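Local coordinates for Glyoxalase/bleomycin resistance protein/dioxygenase (Catenulispora acidiphila, PDB 4N04) that is of unestablished function but belongs to the vicinal oxygen chelate superfamily and is possibly a dioxygenase, at residues 15-21 with 52-56; 27-31 with 42-46; 59-63 with 104-108; 72-76 with 97-101. The protein carries 1 engineered substitution. All coordinates share one frame; numbering follows the deposited sequence.

Interaction 1: residues 15-21 with 52-56; sequences GDFGAAL and YIVER
The ring of Phe-17 meets Ile-53 obliquely, its CE1 lying 4.0 Å from Ile-53 CG1, while one of its faces carries Leu-21 CB, set above the plane and shifted toward the rim. The Phe-17 and Ile-53 side chains run at about a right angle to each other. Ile-53 reaches onward to the helix itself, where its CD1 ends 3.8 Å from Leu-21 CA and 4.2 Å from Ala-20 CB; CG1 sits between the backbone N and the carbonyl carbon (chi1 62°), which aims the long branch at this surface. The second flat group is the Glu-55 carboxylate. Phe-17 N donates to Glu-55 OE2 over 3.1 Å in a bent bond (137° at the hydrogen) that arrives from above the carboxylate plane.

This is helix-on-sheet packing within the first βαβββ module of a vicinal oxygen chelate fold: helix 17-28 lies against strand 49-55, and their short segments run nearly antiparallel, at 164°. Glu-55 therefore joins the strand's end to the start of the helix, where the amides would be expected to favour a negative charge. Asp-16 works at the same end as N-cap, its OD2 accepting a weak bond from Ala-19 N at 3.0 Å. Beside it the packing is close, with Gly-15 O 3.1 Å from Glu-55 CG.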
loop_
_atom_site.group_PDB
_atom_site.type_symbol
_atom_site.label_atom_id
_atom_site.label_comp_id
_atom_site.label_asym_id
_atom_site.label_seq_id
_atom_site.Cartn_x
_atom_site.Cartn_y
_atom_site.Cartn_z
ATOM N N GLY A 15 6.822 2.634 -11.901
ATOM C CA GLY A 15 7.758 2.477 -13.004
ATOM C C GLY A 15 7.616 1.129 -13.694
ATOM O O GLY A 15 6.925 1.009 -14.696
ATOM N N ASP A 16 8.279 0.076 -13.198
ATOM C CA ASP A 16 8.071 -1.274 -13.707
ATOM C C ASP A 16 6.824 -1.882 -13.080
ATOM O O ASP A 16 6.760 -2.049 -11.864
ATOM C CB ASP A 16 9.293 -2.155 -13.435
ATOM C CG ASP A 16 8.981 -3.647 -13.537
ATOM O OD1 ASP A 16 8.091 -4.063 -14.318
ATOM O OD2 ASP A 16 9.639 -4.422 -12.823
ATOM N N PHE A 17 5.843 -2.231 -13.907
ATOM C CA PHE A 17 4.594 -2.765 -13.383
ATOM C C PHE A 17 4.789 -4.078 -12.614
ATOM O O PHE A 17 4.302 -4.218 -11.491
ATOM C CB PHE A 17 3.565 -2.928 -14.491
ATOM C CG PHE A 17 2.240 -3.440 -14.009
ATOM C CD1 PHE A 17 1.321 -2.583 -13.426
ATOM C CD2 PHE A 17 1.908 -4.779 -14.137
ATOM C CE1 PHE A 17 0.088 -3.053 -12.983
ATOM C CE2 PHE A 17 0.678 -5.253 -13.699
ATOM C CZ PHE A 17 -0.233 -4.386 -13.121
ATOM N N GLY A 18 5.510 -5.027 -13.208
ATOM C CA GLY A 18 5.768 -6.304 -12.566
ATOM C C GLY A 18 6.370 -6.227 -11.171
ATOM O O GLY A 18 5.908 -6.906 -10.251
ATOM N N ALA A 19 7.400 -5.397 -11.000
ATOM C CA ALA A 19 8.015 -5.228 -9.681
ATOM C C ALA A 19 7.001 -4.665 -8.693
ATOM O O ALA A 19 6.896 -5.119 -7.551
ATOM C CB ALA A 19 9.223 -4.329 -9.760
ATOM N N ALA A 20 6.240 -3.681 -9.149
ATOM C CA ALA A 20 5.274 -3.014 -8.287
ATOM C C ALA A 20 4.143 -3.963 -7.887
ATOM O O ALA A 20 3.730 -4.003 -6.722
ATOM C CB ALA A 20 4.723 -1.748 -8.965
ATOM N N LEU A 21 3.640 -4.719 -8.855
ATOM C CA LEU A 21 2.569 -5.664 -8.593
ATOM C C LEU A 21 3.017 -6.697 -7.563
ATOM O O LEU A 21 2.271 -7.011 -6.629
ATOM C CB LEU A 21 2.137 -6.347 -9.889
ATOM C CG LEU A 21 1.123 -7.488 -9.802
ATOM C CD1 LEU A 21 -0.145 -7.056 -9.088
ATOM C CD2 LEU A 21 0.798 -7.971 -11.211
ATOM N N TYR A 52 -5.129 1.445 -6.302
ATOM C CA TYR A 52 -4.669 0.972 -7.599
ATOM C C TYR A 52 -3.278 1.458 -8.000
ATOM O O TYR A 52 -2.869 2.569 -7.660
ATOM C CB TYR A 52 -5.696 1.267 -8.703
ATOM C CG TYR A 52 -5.802 2.714 -9.122
ATOM C CD1 TYR A 52 -5.110 3.190 -10.234
ATOM C CD2 TYR A 52 -6.605 3.606 -8.419
ATOM C CE1 TYR A 52 -5.213 4.521 -10.630
ATOM C CE2 TYR A 52 -6.721 4.935 -8.813
ATOM C CZ TYR A 52 -6.022 5.389 -9.913
ATOM O OH TYR A 52 -6.127 6.713 -10.294
ATOM N N ILE A 53 -2.556 0.605 -8.717
ATOM C CA ILE A 53 -1.284 0.977 -9.315
ATOM C C ILE A 53 -1.419 1.011 -10.835
ATOM O O ILE A 53 -2.164 0.232 -11.431
ATOM C CB ILE A 53 -0.163 0.004 -8.915
ATOM C CG1 ILE A 53 -0.480 -1.406 -9.429
ATOM C CG2 ILE A 53 0.012 -0.010 -7.409
ATOM C CD1 ILE A 53 0.581 -2.444 -9.103
ATOM N N VAL A 54 -0.700 1.924 -11.470
ATOM C CA VAL A 54 -0.718 2.005 -12.921
ATOM C C VAL A 54 0.681 2.371 -13.379
ATOM O O VAL A 54 1.374 3.119 -12.703
ATOM C CB VAL A 54 -1.736 3.055 -13.418
ATOM C CG1 VAL A 54 -1.513 4.386 -12.727
ATOM C CG2 VAL A 54 -1.666 3.207 -14.942
ATOM N N GLU A 55 1.117 1.827 -14.508
ATOM C CA GLU A 55 2.427 2.170 -15.025
ATOM C C GLU A 55 2.403 3.569 -15.664
ATOM O O GLU A 55 1.866 3.755 -16.747
ATOM C CB GLU A 55 2.901 1.100 -16.006
ATOM C CG GLU A 55 4.360 1.234 -16.414
ATOM C CD GLU A 55 4.904 0.010 -17.159
ATOM O OE1 GLU A 55 5.395 0.188 -18.291
ATOM O OE2 GLU A 55 4.865 -1.121 -16.617
ATOM N N ARG A 56 2.933 4.560 -14.952
ATOM C CA ARG A 56 3.152 5.897 -15.505
ATOM C C ARG A 56 4.492 6.342 -14.943
ATOM O O ARG A 56 4.544 7.047 -13.927
ATOM C CB ARG A 56 2.059 6.897 -15.085
ATOM C CG ARG A 56 0.653 6.337 -15.037
ATOM C CD ARG A 56 -0.275 7.003 -16.029
ATOM N NE ARG A 56 -0.733 8.340 -15.636
ATOM C CZ ARG A 56 -0.393 9.450 -16.282
ATOM N NH1 ARG A 56 -0.850 10.630 -15.896
ATOM N NH2 ARG A 56 0.415 9.372 -17.332
#

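Interaction 2: residues 27-31 with 42-46; sequences LLGAE and VWQLE
Trp-43 NE1 donates to Ala-30 O across 3.2 Å, a nearly straight bond with 167° at the hydrogen. In this first βαβββ module of the vicinal oxygen chelate fold, it ties strand 40-46 to the loop that follows helix 17-28. The oxygen lies practically in the indole plane, at the ring's edge; seen from the carbonyl, however, the donor stands well above the C=O plane and away from either lone pair. The bond gives the indole nitrogen a partner and should help to fix the rotation of the ring.

One face of the same indole is occupied by a methyl group. Leu-28 CD1 sits 3.4 Å from the centroid of the five-membered ring and only 5° off its normal, a textbook CH-pi contact, and it is 3.5 Å from Trp-43 CG. The Leu-28 side chain leaves the last turn of the helix with CG anti to the carbonyl carbon (chi1 -58°), which carries one branch over the indole and the other toward Leu-45. Gly-29, with positive phi, then takes the chain out of the helix, and Ala-30 follows with its CB 4.4 Å from Trp-43 CD1. Glu-31 directs its carboxylate elsewhere, to a salt bridge with Arg-25, while Leu-21 and Tyr-24 of helix 17-28 also pack on the indole. At the end of the strand Leu-45 and Glu-46 form a classic beta bulge against strand 49-55; Leu-45 still meets the helix end, its CD2 being 4.1 Å from Leu-28 CD2.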
loop_
_atom_site.group_PDB
_atom_site.type_symbol
_atom_site.label_atom_id
_atom_site.label_comp_id
_atom_site.label_asym_id
_atom_site.label_seq_id
_atom_site.Cartn_x
_atom_site.Cartn_y
_atom_site.Cartn_z
ATOM N N LEU A 27 2.840 -6.834 0.272
ATOM C CA LEU A 27 2.473 -5.915 1.328
ATOM C C LEU A 27 1.037 -6.152 1.781
ATOM O O LEU A 27 0.769 -6.309 2.976
ATOM C CB LEU A 27 2.665 -4.455 0.874
ATOM C CG LEU A 27 2.110 -3.379 1.810
ATOM C CD1 LEU A 27 2.989 -3.251 3.049
ATOM C CD2 LEU A 27 1.981 -2.046 1.109
ATOM N N LEU A 28 0.111 -6.174 0.830
ATOM C CA LEU A 28 -1.304 -6.265 1.172
ATOM C C LEU A 28 -1.724 -7.719 1.489
ATOM O O LEU A 28 -2.736 -7.954 2.153
ATOM C CB LEU A 28 -2.163 -5.676 0.047
ATOM C CG LEU A 28 -1.938 -4.221 -0.388
ATOM C CD1 LEU A 28 -2.585 -3.965 -1.757
ATOM C CD2 LEU A 28 -2.465 -3.232 0.642
ATOM N N GLY A 29 -0.940 -8.689 1.027
ATOM C CA GLY A 29 -1.267 -10.082 1.254
ATOM C C GLY A 29 -2.545 -10.508 0.552
ATOM O O GLY A 29 -3.302 -11.348 1.039
ATOM N N ALA A 30 -2.793 -9.905 -0.600
ATOM C CA ALA A 30 -3.931 -10.281 -1.416
ATOM C C ALA A 30 -3.573 -10.047 -2.860
ATOM O O ALA A 30 -2.629 -9.328 -3.171
ATOM C CB ALA A 30 -5.162 -9.484 -1.040
ATOM N N GLU A 31 -4.326 -10.689 -3.737
ATOM C CA GLU A 31 -4.162 -10.542 -5.167
ATOM C C GLU A 31 -5.048 -9.395 -5.582
ATOM O O GLU A 31 -6.028 -9.091 -4.892
ATOM C CB GLU A 31 -4.625 -11.826 -5.865
ATOM C CG GLU A 31 -3.711 -13.007 -5.629
ATOM C CD GLU A 31 -2.583 -13.056 -6.634
ATOM O OE1 GLU A 31 -2.698 -12.366 -7.675
ATOM O OE2 GLU A 31 -1.592 -13.780 -6.386
ATOM N N VAL A 42 -6.037 -3.115 -9.457
ATOM C CA VAL A 42 -6.881 -2.517 -8.436
ATOM C C VAL A 42 -7.100 -3.505 -7.293
ATOM O O VAL A 42 -7.433 -4.665 -7.529
ATOM C CB VAL A 42 -8.261 -2.174 -9.017
ATOM C CG1 VAL A 42 -9.183 -1.619 -7.948
ATOM C CG2 VAL A 42 -8.129 -1.209 -10.172
ATOM N N TRP A 43 -6.892 -3.056 -6.058
ATOM C CA TRP A 43 -7.247 -3.845 -4.886
ATOM C C TRP A 43 -8.429 -3.199 -4.205
ATOM O O TRP A 43 -8.400 -2.003 -3.897
ATOM C CB TRP A 43 -6.119 -3.893 -3.863
ATOM C CG TRP A 43 -4.975 -4.760 -4.197
ATOM C CD1 TRP A 43 -4.717 -5.995 -3.692
ATOM C CD2 TRP A 43 -3.893 -4.453 -5.077
ATOM N NE1 TRP A 43 -3.546 -6.486 -4.207
ATOM C CE2 TRP A 43 -3.019 -5.560 -5.067
ATOM C CE3 TRP A 43 -3.578 -3.352 -5.882
ATOM C CZ2 TRP A 43 -1.851 -5.601 -5.824
ATOM C CZ3 TRP A 43 -2.419 -3.393 -6.638
ATOM C CH2 TRP A 43 -1.568 -4.507 -6.602
ATOM N N GLN A 44 -9.466 -3.986 -3.953
ATOM C CA GLN A 44 -10.497 -3.543 -3.038
ATOM C C GLN A 44 -10.060 -3.925 -1.642
ATOM O O GLN A 44 -9.913 -5.109 -1.337
ATOM C CB GLN A 44 -11.840 -4.177 -3.343
ATOM C CG GLN A 44 -12.888 -3.749 -2.350
ATOM C CD GLN A 44 -14.273 -3.873 -2.912
ATOM O OE1 GLN A 44 -14.511 -3.535 -4.069
ATOM N NE2 GLN A 44 -15.197 -4.373 -2.106
ATOM N N LEU A 45 -9.829 -2.914 -0.814
ATOM C CA LEU A 45 -9.356 -3.117 0.545
ATOM C C LEU A 45 -10.560 -3.330 1.437
ATOM O O LEU A 45 -10.527 -4.099 2.389
ATOM C CB LEU A 45 -8.563 -1.900 1.008
ATOM C CG LEU A 45 -7.429 -1.534 0.052
ATOM C CD1 LEU A 45 -6.653 -0.336 0.565
ATOM C CD2 LEU A 45 -6.503 -2.722 -0.167
ATOM N N GLU A 46 -11.636 -2.644 1.084
ATOM C CA GLU A 46 -12.854 -2.632 1.859
ATOM C C GLU A 46 -13.876 -1.961 0.960
ATOM O O GLU A 46 -13.540 -1.499 -0.130
ATOM C CB GLU A 46 -12.665 -1.831 3.143
ATOM C CG GLU A 46 -13.394 -2.398 4.327
ATOM C CD GLU A 46 -12.886 -3.772 4.718
ATOM O OE1 GLU A 46 -13.474 -4.790 4.266
ATOM O OE2 GLU A 46 -11.897 -3.830 5.481
#

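Interaction 3: residues 59-63 with 104-108; sequences HAGHA and PDGSE
Ala-63 N donates to Ser-107 OG over 2.9 Å (158° at the hydrogen), the side-chain half of a two-bond link between the linker leading into the second βαβββ module of this vicinal oxygen chelate fold and a loop of that module. The other half is backbone: Glu-108 N donates to Ala-63 O at 3.0 Å, opening the parallel pairing of strands 64-69 and 108-113.

Packing is tightest at Gly-61, whose backbone, with positive phi, lies directly against the opposite loop. Its CA makes a C-H...O contact of 3.3 Å with Asp-105 O, and next to it Ala-60 CB packs 3.8 Å from Asp-105 CG. The polar end of Asp-105 looks to the first module, where OD2 accepts from Gly-15 N. Asp-103 accepts from Ser-107 N within the second loop. The solvent side, by contrast, is marked by His-62, which is exposed and starts away from residues 104-108.

Setting OG anti to the carbonyl carbon (chi1 -77°) turns Ser-107 to the Ala-63 amide, and the hydroxyl donates in turn to a water. This water bridges the two segments, accepting from Gly-61 N at 3.0 Å and from Ser-107 OG at 2.8 Å.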
loop_
_atom_site.group_PDB
_atom_site.type_symbol
_atom_site.label_atom_id
_atom_site.label_comp_id
_atom_site.label_asym_id
_atom_site.label_seq_id
_atom_site.Cartn_x
_atom_site.Cartn_y
_atom_site.Cartn_z
ATOM N N HIS A 59 5.615 9.673 -13.317
ATOM C CA HIS A 59 5.079 10.120 -12.030
ATOM C C HIS A 59 5.396 9.191 -10.884
ATOM O O HIS A 59 4.901 9.393 -9.781
ATOM C CB HIS A 59 3.563 10.303 -12.094
ATOM C CG HIS A 59 3.137 11.340 -13.076
ATOM N ND1 HIS A 59 3.478 12.669 -12.941
ATOM C CD2 HIS A 59 2.420 11.242 -14.219
ATOM C CE1 HIS A 59 2.974 13.350 -13.954
ATOM N NE2 HIS A 59 2.335 12.508 -14.747
ATOM N N ALA A 60 6.216 8.179 -11.140
ATOM C CA ALA A 60 6.419 7.102 -10.170
ATOM C C ALA A 60 7.232 7.571 -8.967
ATOM O O ALA A 60 8.094 8.436 -9.100
ATOM C CB ALA A 60 7.082 5.912 -10.838
ATOM N N GLY A 61 6.924 7.023 -7.792
ATOM C CA GLY A 61 7.732 7.220 -6.598
ATOM C C GLY A 61 7.468 8.515 -5.866
ATOM O O GLY A 61 8.311 8.985 -5.117
ATOM N N HIS A 62 6.293 9.094 -6.085
ATOM C CA HIS A 62 5.942 10.367 -5.476
ATOM C C HIS A 62 4.632 10.311 -4.713
ATOM O O HIS A 62 4.181 11.340 -4.204
ATOM C CB HIS A 62 5.801 11.431 -6.554
ATOM C CG HIS A 62 7.090 11.802 -7.196
ATOM N ND1 HIS A 62 8.071 12.504 -6.532
ATOM C CD2 HIS A 62 7.563 11.580 -8.445
ATOM C CE1 HIS A 62 9.092 12.704 -7.345
ATOM N NE2 HIS A 62 8.808 12.151 -8.512
ATOM N N ALA A 63 4.012 9.130 -4.666
ATOM C CA ALA A 63 2.657 9.024 -4.146
ATOM C C ALA A 63 2.702 8.931 -2.632
ATOM O O ALA A 63 3.721 8.559 -2.049
ATOM C CB ALA A 63 1.928 7.816 -4.755
ATOM N N PRO A 104 8.820 -0.083 -4.593
ATOM C CA PRO A 104 10.045 -0.109 -5.411
ATOM C C PRO A 104 10.458 1.228 -6.048
ATOM O O PRO A 104 11.641 1.446 -6.280
ATOM C CB PRO A 104 9.713 -1.151 -6.480
ATOM C CG PRO A 104 8.836 -2.118 -5.760
ATOM C CD PRO A 104 7.981 -1.268 -4.849
ATOM N N ASP A 105 9.512 2.122 -6.286
ATOM C CA ASP A 105 9.842 3.437 -6.840
ATOM C C ASP A 105 10.067 4.537 -5.809
ATOM O O ASP A 105 10.539 5.623 -6.153
ATOM C CB ASP A 105 8.764 3.885 -7.818
ATOM C CG ASP A 105 8.741 3.035 -9.066
ATOM O OD1 ASP A 105 9.671 3.164 -9.887
ATOM O OD2 ASP A 105 7.801 2.233 -9.224
ATOM N N GLY A 106 9.725 4.273 -4.551
ATOM C CA GLY A 106 9.917 5.264 -3.512
ATOM C C GLY A 106 8.655 5.941 -2.998
ATOM O O GLY A 106 8.728 6.792 -2.113
ATOM N N SER A 107 7.497 5.588 -3.544
ATOM C CA SER A 107 6.251 6.102 -3.004
ATOM C C SER A 107 6.062 5.597 -1.572
ATOM O O SER A 107 6.549 4.520 -1.217
ATOM C CB SER A 107 5.069 5.697 -3.874
ATOM O OG SER A 107 5.012 6.485 -5.037
ATOM N N GLU A 108 5.359 6.384 -0.761
ATOM C CA GLU A 108 5.170 6.086 0.658
ATOM C C GLU A 108 3.781 5.534 0.934
ATOM O O GLU A 108 2.777 6.192 0.663
ATOM C CB GLU A 108 5.383 7.351 1.496
ATOM C CG GLU A 108 6.785 7.931 1.395
ATOM C CD GLU A 108 6.935 9.305 2.067
ATOM O OE1 GLU A 108 5.950 9.804 2.650
ATOM O OE2 GLU A 108 8.042 9.893 2.006
HETATM O O HOH W 1 5.532 4.539 -6.982
#

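Interaction 4: residues 72-76 with 97-101; sequences LDAVL and RKVTY
Arg-97 opens the strand segment and slants across Leu-72: its CB is 3.5 Å from Leu-72 CD2, and that same methyl stands over one face of the guanidinium, offset toward the rim. Leu-72 has its CG anti to the backbone N (chi1 -169°), which sends the branch from the helix toward the strand. Leu-76 CD1 comes obliquely to within 3.5 Å of Arg-97 NH1. A salt bridge to Asp-73 is likely, but its atoms are modelled too close for its geometry to be trusted. Arg-97 has a second acidic partner in Glu-113 of strand 108-113.

Lys-98 starts away from the helix, as alternation along a β-strand requires, and Val-99 returns to it. There CG1 of the valine lies 3.8 Å from Leu-72 CD2 and its CG2 3.7 Å from Leu-76 CD2, the Leu-76 and Val-99 side chains reaching toward each other tip to tip. Tyr-101 ends the series, its OH 3.4 Å from Leu-76 CD2 in an oblique approach to the leucine.

The segments run only 22° from parallel, with helix 72-81 lying against the second four-stranded sheet of the vicinal oxygen chelate fold. Strand 97-102 lies between 108-113 and 88-91; Phe-111 and Gln-89 from those neighbours also touch the helix, while Tyr-101 reaches Trp-23 and Leu-27 of helix 17-28.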
loop_
_atom_site.group_PDB
_atom_site.type_symbol
_atom_site.label_atom_id
_atom_site.label_comp_id
_atom_site.label_asym_id
_atom_site.label_seq_id
_atom_site.Cartn_x
_atom_site.Cartn_y
_atom_site.Cartn_z
ATOM N N LEU A 72 -2.712 -3.176 13.287
ATOM C CA LEU A 72 -1.432 -2.780 12.721
ATOM C C LEU A 72 -0.401 -3.905 12.806
ATOM O O LEU A 72 0.417 -4.082 11.905
ATOM C CB LEU A 72 -0.906 -1.538 13.422
ATOM C CG LEU A 72 0.286 -0.872 12.738
ATOM C CD1 LEU A 72 -0.041 -0.534 11.292
ATOM C CD2 LEU A 72 0.676 0.380 13.489
ATOM N N ASP A 73 -0.454 -4.675 13.887
ATOM C CA ASP A 73 0.519 -5.733 14.109
ATOM C C ASP A 73 0.400 -6.806 13.045
ATOM O O ASP A 73 1.400 -7.403 12.636
ATOM C CB ASP A 73 0.335 -6.348 15.498
ATOM C CG ASP A 73 0.560 -5.346 16.612
ATOM O OD1 ASP A 73 0.884 -5.760 17.745
ATOM O OD2 ASP A 73 0.410 -4.134 16.348
ATOM N N ALA A 74 -0.831 -7.050 12.603
ATOM C CA ALA A 74 -1.094 -8.056 11.582
ATOM C C ALA A 74 -0.510 -7.584 10.265
ATOM O O ALA A 74 0.191 -8.335 9.581
ATOM C CB ALA A 74 -2.586 -8.302 11.444
ATOM N N VAL A 75 -0.804 -6.331 9.924
ATOM C CA VAL A 75 -0.246 -5.696 8.738
ATOM C C VAL A 75 1.256 -5.884 8.763
ATOM O O VAL A 75 1.843 -6.367 7.803
ATOM C CB VAL A 75 -0.567 -4.180 8.696
ATOM C CG1 VAL A 75 0.146 -3.509 7.529
ATOM C CG2 VAL A 75 -2.069 -3.954 8.610
ATOM N N LEU A 76 1.866 -5.533 9.891
ATOM C CA LEU A 76 3.310 -5.639 10.044
ATOM C C LEU A 76 3.844 -7.063 9.829
ATOM O O LEU A 76 4.639 -7.293 8.914
ATOM C CB LEU A 76 3.738 -5.091 11.403
ATOM C CG LEU A 76 3.914 -3.575 11.486
ATOM C CD1 LEU A 76 4.097 -3.127 12.926
ATOM C CD2 LEU A 76 5.107 -3.141 10.662
ATOM N N ARG A 97 1.075 3.962 16.681
ATOM C CA ARG A 97 2.119 3.861 15.677
ATOM C C ARG A 97 1.673 4.317 14.297
ATOM O O ARG A 97 0.510 4.194 13.923
ATOM C CB ARG A 97 2.634 2.428 15.573
ATOM C CG ARG A 97 3.363 1.928 16.792
ATOM C CD ARG A 97 3.504 0.428 16.704
ATOM N NE ARG A 97 2.223 -0.226 16.932
ATOM C CZ ARG A 97 1.976 -1.503 16.661
ATOM N NH1 ARG A 97 2.925 -2.265 16.137
ATOM N NH2 ARG A 97 0.776 -2.015 16.904
ATOM N N LYS A 98 2.628 4.857 13.553
ATOM C CA LYS A 98 2.519 4.969 12.117
ATOM C C LYS A 98 3.720 4.220 11.560
ATOM O O LYS A 98 4.852 4.478 11.968
ATOM C CB LYS A 98 2.557 6.436 11.687
ATOM C CG LYS A 98 2.521 6.655 10.177
ATOM C CD LYS A 98 2.668 8.130 9.864
ATOM C CE LYS A 98 3.290 8.375 8.499
ATOM N NZ LYS A 98 3.747 9.790 8.371
ATOM N N VAL A 99 3.496 3.271 10.657
ATOM C CA VAL A 99 4.639 2.659 9.988
ATOM C C VAL A 99 4.612 2.886 8.485
ATOM O O VAL A 99 3.572 2.767 7.832
ATOM C CB VAL A 99 4.881 1.166 10.384
ATOM C CG1 VAL A 99 3.963 0.731 11.551
ATOM C CG2 VAL A 99 4.768 0.257 9.195
ATOM N N THR A 100 5.768 3.233 7.942
ATOM C CA THR A 100 5.831 3.639 6.556
ATOM C C THR A 100 6.571 2.646 5.684
ATOM O O THR A 100 7.687 2.241 5.990
ATOM C CB THR A 100 6.505 5.004 6.422
ATOM O OG1 THR A 100 5.811 5.952 7.238
ATOM C CG2 THR A 100 6.477 5.469 4.971
ATOM N N TYR A 101 5.948 2.275 4.575
ATOM C CA TYR A 101 6.601 1.432 3.591
ATOM C C TYR A 101 6.998 2.257 2.386
ATOM O O TYR A 101 6.299 3.203 2.011
ATOM C CB TYR A 101 5.664 0.309 3.155
ATOM C CG TYR A 101 5.407 -0.693 4.243
ATOM C CD1 TYR A 101 6.232 -1.806 4.399
ATOM C CD2 TYR A 101 4.356 -0.524 5.137
ATOM C CE1 TYR A 101 6.005 -2.735 5.412
ATOM C CE2 TYR A 101 4.125 -1.449 6.156
ATOM C CZ TYR A 101 4.952 -2.549 6.283
ATOM O OH TYR A 101 4.723 -3.468 7.280
#

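How the interactions relate
The four contacts show one fold plan used twice. Interactions 1 and 2 share helix 17-28 and neighbouring strands of the first sheet, and meet where Trp-43 packs on Leu-21 and Ile-53. Interaction 4 is also a helix-on-sheet contact, in the second module, but to the strand equivalent to 40-46; like interaction 1 it is partly buried, with apolar side chains inside and charged groups at one end. Interactions 2 and 3 are the more exposed contacts: the former depends on an indole, the latter on backbone, a serine hydroxyl and water. The modules are joined through Gly-15 and Asp-105, linking interactions 1 and 3, and through Leu-27 packing on Tyr-101, linking interactions 2 and 4.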